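Local coordinates for protein oxidoreductase (Bordetella pertussis, PDB 3Q2K) that probably oxidises a UDP-linked N-acetylglucosaminuronic acid with NAD as cofactor, a step toward 2,3-diacetamido-2,3-dideoxy-D-mannuronic acid, at residues C[328-331]-C[335-338]; C[108-113]-C[136-141]; C[281-284]-C[290-293]; C[292-297]-C[301-306]; C[79-82]-C[86-89]. One frame throughout, in Å; residues are numbered along the deposited sequence.

Contacts 2 and 5 lie in the NAD-binding Rossmann fold; contacts 1, 3 and 4 belong to the C-terminal sequence family, though contact 1 lies against strand 146-148 of the Rossmann sheet. Contact 2 touches the cofactor itself through Gln108, and contact 5 packs against contact 2, with Glu111 CG 3.6 Å from Leu88 CD1. Contacts 3 and 4 share Asp292 and Glu293 on one edge strand, and their centres are about 10 Å apart. They are far from contact 5, about 45 and 50 Å between centres. The side chain of Val283 is about 13 Å from the bound UDP-sugar. The centre of contact 1 is about 19 Å from that of contact 2.

Contact 1. Residues C[328-331]-C[335-338]; sequences VINC and DCEP
Cys331 packs its SG against the ring of Pro338, 3.7 Å from CD, and this is the buried, apolar side of the contact. With SG anti to the backbone N (chi1 167°), the thiol is directed past the returning chain to the proline. The CA of Cys331 also approaches Cys336 O at 3.5 Å in a CA-H...O contact. A small, weakly polar cysteine suits this buried place, where Phe147 of strand 146-148 touches both Cys331 and Pro338.

The other side is partly exposed to solvent and polar. Asp335 N donates to Asn330 O over 2.9 Å, but the bond is bent, 135° at the hydrogen, and the donor sits above the carbonyl plane. Beside it the Asn330 amide and the Asp335 carboxylate are turned 40° against each other, and Asn330 OD1 and Asp335 OD2 stand 3.4 Å apart as two acceptors with no bond between them. Each looks elsewhere: Asn330 OD1 takes a hydrogen bond from Arg55, whereas Asp335 OD2 has a long, weak ion pair with Arg333. The thiol of Cys336 lies alongside Asn330, its SG 3.9 Å from CB. Farther along, Glu337 turns away to a salt bridge with Arg145.

The arrangement is that of a helix C-terminus, where the chain leaving helix 321-333 folds back on its last turn, against the edge strand 146-148 of the Rossmann sheet.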
# COMPACT_ATOMS: atom_id res chain seq x y z
N VAL C 328 1.87 17.28 -42.95
CA VAL C 328 1.13 16.12 -43.43
C VAL C 328 1.27 15.91 -44.93
O VAL C 328 1.60 14.83 -45.42
CB VAL C 328 -0.37 16.31 -43.11
CG1 VAL C 328 -1.20 15.17 -43.67
CG2 VAL C 328 -0.57 16.41 -41.61
N ILE C 329 1.05 16.99 -45.68
CA ILE C 329 1.14 16.96 -47.13
C ILE C 329 2.55 16.58 -47.58
O ILE C 329 2.70 15.67 -48.41
CB ILE C 329 0.73 18.32 -47.73
CG1 ILE C 329 -0.73 18.67 -47.41
CG2 ILE C 329 0.93 18.31 -49.24
CD1 ILE C 329 -1.16 20.02 -47.99
N ASN C 330 3.57 17.25 -47.04
CA ASN C 330 4.96 16.84 -47.23
C ASN C 330 5.17 15.36 -46.97
O ASN C 330 5.61 14.64 -47.87
CB ASN C 330 5.95 17.63 -46.37
CG ASN C 330 5.97 19.10 -46.72
OD1 ASN C 330 5.53 19.48 -47.81
ND2 ASN C 330 6.46 19.93 -45.81
N CYS C 331 4.83 14.90 -45.77
CA CYS C 331 4.99 13.49 -45.44
C CYS C 331 4.29 12.60 -46.46
O CYS C 331 4.80 11.58 -46.92
CB CYS C 331 4.51 13.21 -44.02
SG CYS C 331 4.37 11.43 -43.79
N ASP C 335 8.20 13.69 -48.91
CA ASP C 335 9.18 14.69 -48.47
C ASP C 335 9.72 14.49 -47.06
O ASP C 335 10.88 14.82 -46.80
CB ASP C 335 8.57 16.10 -48.49
CG ASP C 335 8.12 16.55 -49.86
OD1 ASP C 335 8.39 15.87 -50.87
OD2 ASP C 335 7.47 17.62 -49.93
N CYS C 336 8.87 14.01 -46.16
CA CYS C 336 9.12 14.03 -44.72
C CYS C 336 8.66 12.78 -43.99
O CYS C 336 7.95 11.94 -44.53
CB CYS C 336 8.35 15.18 -44.07
SG CYS C 336 9.10 16.80 -44.31
N GLU C 337 9.05 12.72 -42.72
CA GLU C 337 8.35 11.91 -41.73
C GLU C 337 7.46 12.87 -40.95
O GLU C 337 7.82 14.03 -40.77
CB GLU C 337 9.34 11.19 -40.82
CG GLU C 337 10.16 10.13 -41.55
CD GLU C 337 9.30 9.07 -42.22
OE1 GLU C 337 8.17 8.87 -41.73
OE2 GLU C 337 9.75 8.46 -43.21
N PRO C 338 6.28 12.41 -40.50
CA PRO C 338 5.37 13.31 -39.80
C PRO C 338 5.97 13.86 -38.51
O PRO C 338 6.78 13.19 -37.86
CB PRO C 338 4.14 12.45 -39.49
CG PRO C 338 4.54 11.03 -39.70
CD PRO C 338 5.85 11.00 -40.45

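Contact 2. Residues C[108-113]-C[136-141]; sequences QAIEVA and VKACDE. With NAI (1,4-dihydronicotinamide adenine dinucleotide), chain U.
Ile110 meets Ala138 through one branch, CG1, which lies 3.9 Å from the alanine CB. That branch is anti to the carbonyl carbon (chi1 -66°), which puts it beside the backbone N, on the side facing helix 129-142. One turn on, Ala113 CB rests against Cys139 SG at 4.0 Å, so the helices touch at two points, each with an alanine CB on one side. Alanine on each helix lets the backbones come near, and the axes of the two short segments approach to 8.9 Å with only 10° between their directions. No hydrogen bond crosses; the contact is apolar.

Nearly parallel neighbouring helices of this kind are what the right-handed beta-alpha-beta crossovers of a Rossmann fold produce: helices 105-114 and 129-142 flank strand 118-121, each leading into the next strand of the parallel sheet. Ala109 and Val112 pack on strand 95-98. Ala113 and Cys139 share Val144, in the loop after helix 129-142.

On the other flank of helix 105-114, the extended chain of Gln108 carries OE1 to 3.4 Å from N1A of the NADH adenine, a near contact of two acceptors, not a hydrogen bond; NE2 makes a weak hydrogen bond to Thr100. Beyond the second helix, Asp140 forms a salt bridge with Arg343.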
# COMPACT_ATOMS: atom_id res chain seq x y z
N GLN C 108 -12.77 4.68 -35.60
CA GLN C 108 -12.78 5.17 -36.97
C GLN C 108 -11.40 4.94 -37.58
O GLN C 108 -11.28 4.53 -38.73
CB GLN C 108 -13.23 6.64 -37.01
CG GLN C 108 -14.72 6.70 -36.71
CD GLN C 108 -15.26 8.11 -36.74
OE1 GLN C 108 -16.45 8.32 -36.98
NE2 GLN C 108 -14.41 9.09 -36.48
N ALA C 109 -10.33 5.17 -36.82
CA ALA C 109 -9.02 5.05 -37.45
C ALA C 109 -8.77 3.60 -37.83
O ALA C 109 -8.09 3.35 -38.82
CB ALA C 109 -7.91 5.55 -36.57
N ILE C 110 -9.29 2.65 -37.07
CA ILE C 110 -9.04 1.24 -37.35
C ILE C 110 -9.81 0.82 -38.61
O ILE C 110 -9.23 0.23 -39.52
CB ILE C 110 -9.40 0.40 -36.11
CG1 ILE C 110 -8.45 0.69 -34.93
CG2 ILE C 110 -9.54 -1.10 -36.39
CD1 ILE C 110 -8.68 -0.33 -33.84
N GLU C 111 -11.08 1.19 -38.77
CA GLU C 111 -11.78 0.93 -40.02
C GLU C 111 -11.21 1.66 -41.24
O GLU C 111 -11.08 1.12 -42.35
CB GLU C 111 -13.25 1.30 -39.81
CG GLU C 111 -14.18 1.13 -41.00
CD GLU C 111 -15.59 1.63 -40.70
OE1 GLU C 111 -16.55 1.44 -41.48
OE2 GLU C 111 -15.77 2.25 -39.64
N VAL C 112 -10.77 2.90 -41.05
CA VAL C 112 -10.11 3.58 -42.16
C VAL C 112 -8.90 2.75 -42.53
O VAL C 112 -8.62 2.47 -43.69
CB VAL C 112 -9.66 5.01 -41.83
CG1 VAL C 112 -8.66 5.53 -42.86
CG2 VAL C 112 -10.87 5.94 -41.79
N ALA C 113 -8.14 2.34 -41.53
CA ALA C 113 -6.90 1.68 -41.92
C ALA C 113 -7.19 0.33 -42.57
O ALA C 113 -6.46 -0.06 -43.49
CB ALA C 113 -5.96 1.53 -40.74
N VAL C 136 -2.85 2.61 -33.15
CA VAL C 136 -1.47 2.46 -33.64
C VAL C 136 -1.10 1.09 -34.22
O VAL C 136 -0.49 0.94 -35.28
CB VAL C 136 -0.45 2.79 -32.54
CG1 VAL C 136 0.97 2.72 -33.06
CG2 VAL C 136 -0.78 4.17 -32.01
N LYS C 137 -1.44 0.03 -33.51
CA LYS C 137 -1.09 -1.24 -34.12
C LYS C 137 -1.77 -1.38 -35.48
O LYS C 137 -1.16 -1.82 -36.46
CB LYS C 137 -1.36 -2.43 -33.19
CG LYS C 137 -2.82 -2.80 -33.02
CD LYS C 137 -2.97 -3.87 -31.94
CE LYS C 137 -4.39 -4.41 -31.88
NZ LYS C 137 -4.51 -5.52 -30.89
N ALA C 138 -3.03 -0.96 -35.57
CA ALA C 138 -3.80 -1.24 -36.78
C ALA C 138 -3.18 -0.55 -37.98
O ALA C 138 -2.98 -1.17 -39.03
CB ALA C 138 -5.25 -0.80 -36.61
N CYS C 139 -2.88 0.73 -37.82
CA CYS C 139 -2.17 1.46 -38.88
C CYS C 139 -0.81 0.90 -39.23
O CYS C 139 -0.35 0.96 -40.37
CB CYS C 139 -1.96 2.91 -38.45
SG CYS C 139 -3.57 3.71 -38.43
N ASP C 140 -0.13 0.38 -38.22
CA ASP C 140 1.18 -0.21 -38.46
C ASP C 140 0.93 -1.38 -39.41
O ASP C 140 1.59 -1.47 -40.43
CB ASP C 140 1.73 -0.90 -37.21
CG ASP C 140 2.41 0.05 -36.24
OD1 ASP C 140 2.85 1.15 -36.63
OD2 ASP C 140 2.54 -0.32 -35.05
N GLU C 141 0.05 -2.30 -39.04
CA GLU C 141 -0.14 -3.49 -39.85
C GLU C 141 -0.89 -3.19 -41.14
O GLU C 141 -0.77 -3.94 -42.10
CB GLU C 141 -0.73 -4.67 -39.06
CG GLU C 141 -2.15 -4.51 -38.55
CD GLU C 141 -2.42 -5.32 -37.30
OE1 GLU C 141 -1.49 -6.01 -36.82
OE2 GLU C 141 -3.55 -5.29 -36.77
PA NAI U . -18.43 18.65 -32.56
O1A NAI U . -19.63 18.22 -31.83
O2A NAI U . -18.65 20.19 -32.99
O5B NAI U . -18.28 18.08 -34.07
C5B NAI U . -18.89 16.79 -34.09
C4B NAI U . -19.26 16.27 -35.47
O4B NAI U . -19.00 14.87 -35.54
C3B NAI U . -20.78 16.52 -35.42
O3B NAI U . -21.15 17.18 -36.64
C2B NAI U . -21.29 15.07 -35.20
O2B NAI U . -22.56 14.83 -35.81
C1B NAI U . -20.23 14.33 -36.04
N9A NAI U . -20.34 12.91 -35.74
C8A NAI U . -20.74 12.33 -34.58
N7A NAI U . -20.66 11.04 -34.74
C5A NAI U . -20.22 10.70 -35.97
C6A NAI U . -19.93 9.52 -36.67
N6A NAI U . -20.08 8.27 -36.09
N1A NAI U . -19.47 9.64 -37.91
C2A NAI U . -19.27 10.81 -38.48
N3A NAI U . -19.52 11.94 -37.86
C4A NAI U . -19.97 11.93 -36.61
O3 NAI U . -17.17 18.83 -31.58
PN NAI U . -15.78 19.27 -32.26
O1N NAI U . -15.41 20.49 -31.39
O2N NAI U . -15.70 19.77 -33.71
O5D NAI U . -14.74 18.10 -31.86
C5D NAI U . -13.70 18.11 -32.82
C4D NAI U . -12.74 16.93 -32.59
O4D NAI U . -11.51 17.65 -32.84
C3D NAI U . -12.68 16.47 -31.12
O3D NAI U . -11.72 15.45 -30.89
C2D NAI U . -12.07 17.74 -30.49
O2D NAI U . -11.31 17.31 -29.36
C1D NAI U . -11.01 18.07 -31.56
N1N NAI U . -10.72 19.50 -31.66
C2N NAI U . -9.46 19.84 -31.83
C3N NAI U . -9.16 21.20 -31.93
C7N NAI U . -7.75 21.60 -32.10
O7N NAI U . -7.42 22.73 -31.79
N7N NAI U . -6.88 20.69 -32.57
C4N NAI U . -10.18 22.14 -31.84
C5N NAI U . -11.47 21.70 -31.64
C6N NAI U . -11.73 20.34 -31.57

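Contact 3. Residues C[281-284]-C[290-293]; sequences VRVG and RIDE
Arg282 and Glu293 stand side by side across the strands, their CB atoms 3.9 Å apart, and their torsions then part them. Arg282 sets CG anti to the backbone N (chi1 167°) and runs straight on to NE, which carries its guanidinium to the subunit interface, to Glu269 of its own chain and Glu269 of the second subunit. Glu293 instead bends at chi2 (88°). On the neighbouring strand Arg290 bends at chi3 (90°), which turns its guanidinium along the strand to Asp292. Arg290 NE gives a 2.7 Å salt bridge to Asp292 OD1, in the guanidinium plane and on the syn lone pair, and Arg290 NH2 adds a weak bond to Asp292 OD2. A long, flexible arginine suits this edge strand, where it can reach a carboxylate two residues on.

Between the strands, Arg282 O is gripped twice, by Asp292 N at 2.9 Å and weakly by Glu293 N at 3.4 Å. Arg282 N returns a bond to Glu293 O, and at the other end Gly284 and Arg290 exchange two bonds. With no side chain at Gly284, the Asp292 carboxylate comes close over the backbone, OD2 being 3.8 Å from the Gly284 CA. On the reverse face Val283 CG1 packs on Ile291 CG1 at 4.2 Å, and both beta-branched residues turn to helix 156-166.

Asp292 and Glu293 thus stand opposite the single Arg282: a classic beta bulge in the antiparallel hairpin of strands 279-284 and 290-296.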
# COMPACT_ATOMS: atom_id res chain seq x y z
N VAL C 281 13.21 30.36 -19.22
CA VAL C 281 12.29 30.73 -20.29
C VAL C 281 10.86 30.65 -19.78
O VAL C 281 10.49 29.74 -19.03
CB VAL C 281 12.48 29.88 -21.57
CG1 VAL C 281 11.27 29.95 -22.49
CG2 VAL C 281 13.67 30.45 -22.34
N ARG C 282 10.07 31.64 -20.18
CA ARG C 282 8.65 31.65 -19.87
C ARG C 282 7.88 32.05 -21.11
O ARG C 282 8.19 33.01 -21.83
CB ARG C 282 8.37 32.56 -18.67
CG ARG C 282 6.90 32.87 -18.47
CD ARG C 282 6.68 33.28 -17.03
NE ARG C 282 5.26 33.21 -16.72
CZ ARG C 282 4.81 32.86 -15.52
NH1 ARG C 282 3.51 32.80 -15.28
NH2 ARG C 282 5.70 32.56 -14.58
N VAL C 283 6.87 31.24 -21.41
CA VAL C 283 6.04 31.45 -22.58
C VAL C 283 4.65 31.62 -21.99
O VAL C 283 4.03 30.66 -21.53
CB VAL C 283 6.08 30.31 -23.62
CG1 VAL C 283 5.51 30.78 -24.96
CG2 VAL C 283 7.48 29.77 -23.91
N GLY C 284 4.20 32.87 -21.98
CA GLY C 284 2.85 33.21 -21.56
C GLY C 284 1.86 33.50 -22.67
O GLY C 284 1.98 33.00 -23.79
N ARG C 290 3.21 34.07 -26.44
CA ARG C 290 4.01 35.25 -26.20
C ARG C 290 5.12 34.99 -25.19
O ARG C 290 4.89 34.77 -24.01
CB ARG C 290 3.16 36.41 -25.66
CG ARG C 290 4.06 37.53 -25.17
CD ARG C 290 3.30 38.73 -24.64
NE ARG C 290 3.09 38.50 -23.22
CZ ARG C 290 1.88 38.29 -22.71
NH1 ARG C 290 0.83 38.35 -23.53
NH2 ARG C 290 1.73 38.06 -21.42
N ILE C 291 6.35 35.07 -25.69
CA ILE C 291 7.49 34.76 -24.84
C ILE C 291 7.73 35.96 -23.93
O ILE C 291 8.03 37.04 -24.43
CB ILE C 291 8.73 34.55 -25.72
CG1 ILE C 291 8.60 33.23 -26.49
CG2 ILE C 291 10.04 34.56 -24.94
CD1 ILE C 291 9.78 33.03 -27.42
N ASP C 292 7.67 35.75 -22.62
CA ASP C 292 7.89 36.83 -21.66
C ASP C 292 9.28 36.92 -21.03
O ASP C 292 9.79 38.02 -20.82
CB ASP C 292 6.87 36.81 -20.51
CG ASP C 292 5.48 37.14 -20.99
OD1 ASP C 292 5.32 38.07 -21.81
OD2 ASP C 292 4.57 36.43 -20.53
N GLU C 293 9.86 35.79 -20.67
CA GLU C 293 11.17 35.84 -20.02
C GLU C 293 12.07 34.95 -20.86
O GLU C 293 11.67 33.97 -21.49
CB GLU C 293 11.10 35.40 -18.55
CG GLU C 293 11.92 36.27 -17.59
CD GLU C 293 11.17 37.48 -17.03
OE1 GLU C 293 9.92 37.49 -17.04
OE2 GLU C 293 11.85 38.43 -16.56

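Contact 4. Residues C[292-297]-C[301-306]; sequences DEWKFA and PDDDKI
Asp303 OD1 is held by two groups, the indole N-H of Trp294 and the guanidinium of Arg169, which forms a salt bridge with it. The indole bond is short and almost straight: Trp294 NE1 to Asp303 OD1 is 2.9 Å with 177° at the hydrogen. The acceptor lies in the ring plane, with the carboxylate nearly perpendicular to the ring; OD1 is met on its anti side, with the N-H 30° out of the carboxylate plane. OD2 takes a hydrogen bond from His300 N, so both oxygens are occupied, and the arginine would be expected to stabilise the charged form.

The two indole faces are covered differently. Ile306 lays its CD1 over the five-membered ring of Trp294, 3.9 Å from the centroid, in a CH-pi contact. Against the opposite face stands Phe296, its CE2 offset toward the rim. Tryptophan suits this place, offering broad apolar faces together with a donor at the edge. Its CG is anti to the backbone N (chi1 172°), carrying the indole from the strand toward the following loop.

Trp294 and Phe296 belong to strand 290-296, at the edge of the mixed sheet, and pack on Val281 of strand 279-284 and on helix 156-166; Ile306 begins helix 306-315, and Leu268 of the second subunit meets Glu293 and Lys295.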
# COMPACT_ATOMS: atom_id res chain seq x y z
N ASP C 292 7.67 35.75 -22.62
CA ASP C 292 7.89 36.83 -21.66
C ASP C 292 9.28 36.92 -21.03
O ASP C 292 9.79 38.02 -20.82
CB ASP C 292 6.87 36.81 -20.51
CG ASP C 292 5.48 37.14 -20.99
OD1 ASP C 292 5.32 38.07 -21.81
OD2 ASP C 292 4.57 36.43 -20.53
N GLU C 293 9.86 35.79 -20.67
CA GLU C 293 11.17 35.84 -20.02
C GLU C 293 12.07 34.95 -20.86
O GLU C 293 11.67 33.97 -21.49
CB GLU C 293 11.10 35.40 -18.55
CG GLU C 293 11.92 36.27 -17.59
CD GLU C 293 11.17 37.48 -17.03
OE1 GLU C 293 9.92 37.49 -17.04
OE2 GLU C 293 11.85 38.43 -16.56
N TRP C 294 13.33 35.36 -20.97
CA TRP C 294 14.18 34.61 -21.88
C TRP C 294 15.59 35.07 -21.56
O TRP C 294 16.00 36.15 -21.96
CB TRP C 294 13.72 34.81 -23.33
CG TRP C 294 14.63 34.23 -24.40
CD1 TRP C 294 15.87 34.67 -24.75
CD2 TRP C 294 14.38 33.07 -25.21
NE1 TRP C 294 16.41 33.88 -25.73
CE2 TRP C 294 15.52 32.88 -26.02
CE3 TRP C 294 13.32 32.16 -25.30
CZ2 TRP C 294 15.61 31.83 -26.94
CZ3 TRP C 294 13.43 31.11 -26.19
CH2 TRP C 294 14.56 30.96 -27.01
N LYS C 295 16.29 34.27 -20.76
CA LYS C 295 17.63 34.58 -20.27
C LYS C 295 18.50 33.33 -20.32
O LYS C 295 18.05 32.34 -19.75
CB LYS C 295 17.50 34.98 -18.80
CG LYS C 295 16.43 36.03 -18.53
CD LYS C 295 15.96 35.95 -17.08
CE LYS C 295 15.36 37.23 -16.54
NZ LYS C 295 15.55 37.18 -15.06
N PHE C 296 19.69 33.41 -20.92
CA PHE C 296 20.65 32.33 -21.15
C PHE C 296 22.10 32.73 -20.87
O PHE C 296 22.47 33.89 -21.03
CB PHE C 296 20.58 31.83 -22.59
CG PHE C 296 19.34 31.03 -22.85
CD1 PHE C 296 19.23 29.72 -22.40
CD2 PHE C 296 18.29 31.60 -23.56
CE1 PHE C 296 18.04 29.01 -22.60
CE2 PHE C 296 17.11 30.91 -23.75
CZ PHE C 296 16.99 29.60 -23.29
N ALA C 297 22.95 31.80 -20.43
CA ALA C 297 24.30 32.21 -20.02
C ALA C 297 25.10 32.68 -21.23
O ALA C 297 26.07 33.42 -21.09
CB ALA C 297 25.04 31.07 -19.35
N PRO C 301 21.85 33.72 -31.96
CA PRO C 301 21.07 34.53 -32.90
C PRO C 301 19.57 34.53 -32.64
O PRO C 301 18.95 35.60 -32.65
CB PRO C 301 21.36 33.86 -34.24
CG PRO C 301 22.74 33.31 -34.07
CD PRO C 301 22.82 32.84 -32.64
N ASP C 302 18.97 33.37 -32.40
CA ASP C 302 17.57 33.29 -31.98
C ASP C 302 17.15 34.29 -30.90
O ASP C 302 16.01 34.74 -30.89
CB ASP C 302 17.22 31.87 -31.53
CG ASP C 302 17.10 30.91 -32.69
OD1 ASP C 302 17.52 31.30 -33.80
OD2 ASP C 302 16.59 29.78 -32.52
N ASP C 303 18.05 34.63 -29.98
CA ASP C 303 17.78 35.75 -29.07
C ASP C 303 17.13 36.94 -29.76
O ASP C 303 16.29 37.62 -29.17
CB ASP C 303 19.07 36.21 -28.37
CG ASP C 303 19.68 35.13 -27.50
OD1 ASP C 303 18.95 34.20 -27.08
OD2 ASP C 303 20.90 35.20 -27.24
N ASP C 304 17.52 37.23 -31.00
CA ASP C 304 16.91 38.35 -31.69
C ASP C 304 15.58 38.03 -32.38
O ASP C 304 15.04 38.89 -33.06
CB ASP C 304 17.86 38.94 -32.73
CG ASP C 304 19.20 39.31 -32.14
OD1 ASP C 304 19.21 39.98 -31.08
OD2 ASP C 304 20.23 38.91 -32.72
N LYS C 305 15.05 36.83 -32.20
CA LYS C 305 13.95 36.40 -33.06
C LYS C 305 12.61 36.38 -32.32
O LYS C 305 11.60 35.91 -32.83
CB LYS C 305 14.24 34.99 -33.59
CG LYS C 305 15.26 34.90 -34.72
CD LYS C 305 15.05 33.61 -35.51
CE LYS C 305 16.33 33.07 -36.14
NZ LYS C 305 17.26 34.16 -36.55
N ILE C 306 12.64 36.90 -31.09
CA ILE C 306 11.53 36.71 -30.16
C ILE C 306 10.26 37.50 -30.44
O ILE C 306 9.14 36.97 -30.43
CB ILE C 306 11.90 37.10 -28.72
CG1 ILE C 306 13.10 36.27 -28.28
CG2 ILE C 306 10.64 36.95 -27.86
CD1 ILE C 306 13.76 36.75 -27.01

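Contact 5. Residues C[79-82]-C[86-89]; sequences RPFS and DMLA
Phe81 has the largest share of the buried surface, laying one ring face against the first turn of helix 84-90. Met87 CA lies over that face, 3.6 Å from the Phe81 ring centroid and 16° off the normal, a CH-pi contact made by the helix backbone itself. The phenyl reaches it because its CG is anti to the carbonyl carbon (chi1 -74°), on the side of the backbone N. Being flat, the ring can lay one whole face on the backbone at Met87 CA.

Met87 adds its CB, 3.6 Å from Phe81 CG, and then leads away: CG is anti to the backbone N (chi1 166°) and the chain stays extended. Its SD is 5.4 Å from the Phe81 ring centroid, oblique to it, in a Met-aromatic contact. The slender thioether continues inward to Cys62 of strand 56-62 and Leu96 of strand 95-98, joining the helix to the parallel sheet.

Asp86 closes the outer border. Its CB comes to 4.0 Å from Phe81 CD1, and its carbonyl O lies 3.7 Å from Phe81 CE1, obliquely. Partly exposed, Asp86 can keep its carboxylate at the border; its backbone N is bonded to Ser83 OG, just ahead in the chain.

No hydrogen bond passes between segments 79-82 and 86-89, so their mutual attraction is probably mainly dispersion, with a weak CH-pi component where ring and helix backbone meet.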
# COMPACT_ATOMS: atom_id res chain seq x y z
N ARG C 79 -18.28 15.57 -52.04
CA ARG C 79 -19.29 14.53 -52.13
C ARG C 79 -19.80 14.11 -50.75
O ARG C 79 -19.02 13.73 -49.87
CB ARG C 79 -18.63 13.36 -52.86
CG ARG C 79 -19.51 12.12 -52.86
CD ARG C 79 -19.02 11.15 -53.90
NE ARG C 79 -19.74 9.88 -53.81
CZ ARG C 79 -19.33 8.79 -54.46
NH1 ARG C 79 -18.25 8.88 -55.21
NH2 ARG C 79 -20.00 7.65 -54.37
N PRO C 80 -21.12 14.12 -50.52
CA PRO C 80 -21.51 13.83 -49.14
C PRO C 80 -21.71 12.36 -48.81
O PRO C 80 -22.17 11.60 -49.66
CB PRO C 80 -22.87 14.52 -49.03
CG PRO C 80 -23.43 14.44 -50.42
CD PRO C 80 -22.28 14.34 -51.39
N PHE C 81 -21.40 11.96 -47.58
CA PHE C 81 -21.70 10.60 -47.15
C PHE C 81 -22.23 10.64 -45.73
O PHE C 81 -21.75 11.42 -44.92
CB PHE C 81 -20.41 9.79 -47.10
CG PHE C 81 -19.90 9.41 -48.45
CD1 PHE C 81 -20.43 8.31 -49.10
CD2 PHE C 81 -18.90 10.16 -49.06
CE1 PHE C 81 -19.93 7.92 -50.34
CE2 PHE C 81 -18.44 9.81 -50.31
CZ PHE C 81 -18.95 8.69 -50.94
N SER C 82 -23.19 9.77 -45.44
CA SER C 82 -23.82 9.92 -44.14
C SER C 82 -23.30 8.84 -43.21
O SER C 82 -23.63 8.86 -42.03
CB SER C 82 -25.35 9.89 -44.25
OG SER C 82 -25.78 8.61 -44.66
N ASP C 86 -19.94 3.86 -45.72
CA ASP C 86 -20.31 4.19 -47.09
C ASP C 86 -19.17 4.97 -47.74
O ASP C 86 -18.77 4.69 -48.87
CB ASP C 86 -21.59 5.02 -47.14
CG ASP C 86 -22.75 4.33 -46.46
OD1 ASP C 86 -22.62 3.10 -46.24
OD2 ASP C 86 -23.76 4.99 -46.13
N MET C 87 -18.65 5.93 -46.98
CA MET C 87 -17.66 6.84 -47.53
C MET C 87 -16.44 6.03 -47.92
O MET C 87 -15.75 6.30 -48.90
CB MET C 87 -17.29 7.90 -46.50
CG MET C 87 -16.03 8.66 -46.90
SD MET C 87 -15.90 10.01 -45.73
CE MET C 87 -14.85 11.20 -46.56
N LEU C 88 -16.20 4.96 -47.16
CA LEU C 88 -15.03 4.15 -47.42
C LEU C 88 -15.37 3.14 -48.51
O LEU C 88 -14.51 2.78 -49.31
CB LEU C 88 -14.62 3.39 -46.15
CG LEU C 88 -13.98 4.26 -45.06
CD1 LEU C 88 -13.93 3.45 -43.78
CD2 LEU C 88 -12.57 4.73 -45.37
N ALA C 89 -16.60 2.65 -48.55
CA ALA C 89 -16.98 1.77 -49.65
C ALA C 89 -16.98 2.52 -50.98
O ALA C 89 -16.41 2.06 -51.97
CB ALA C 89 -18.32 1.10 -49.41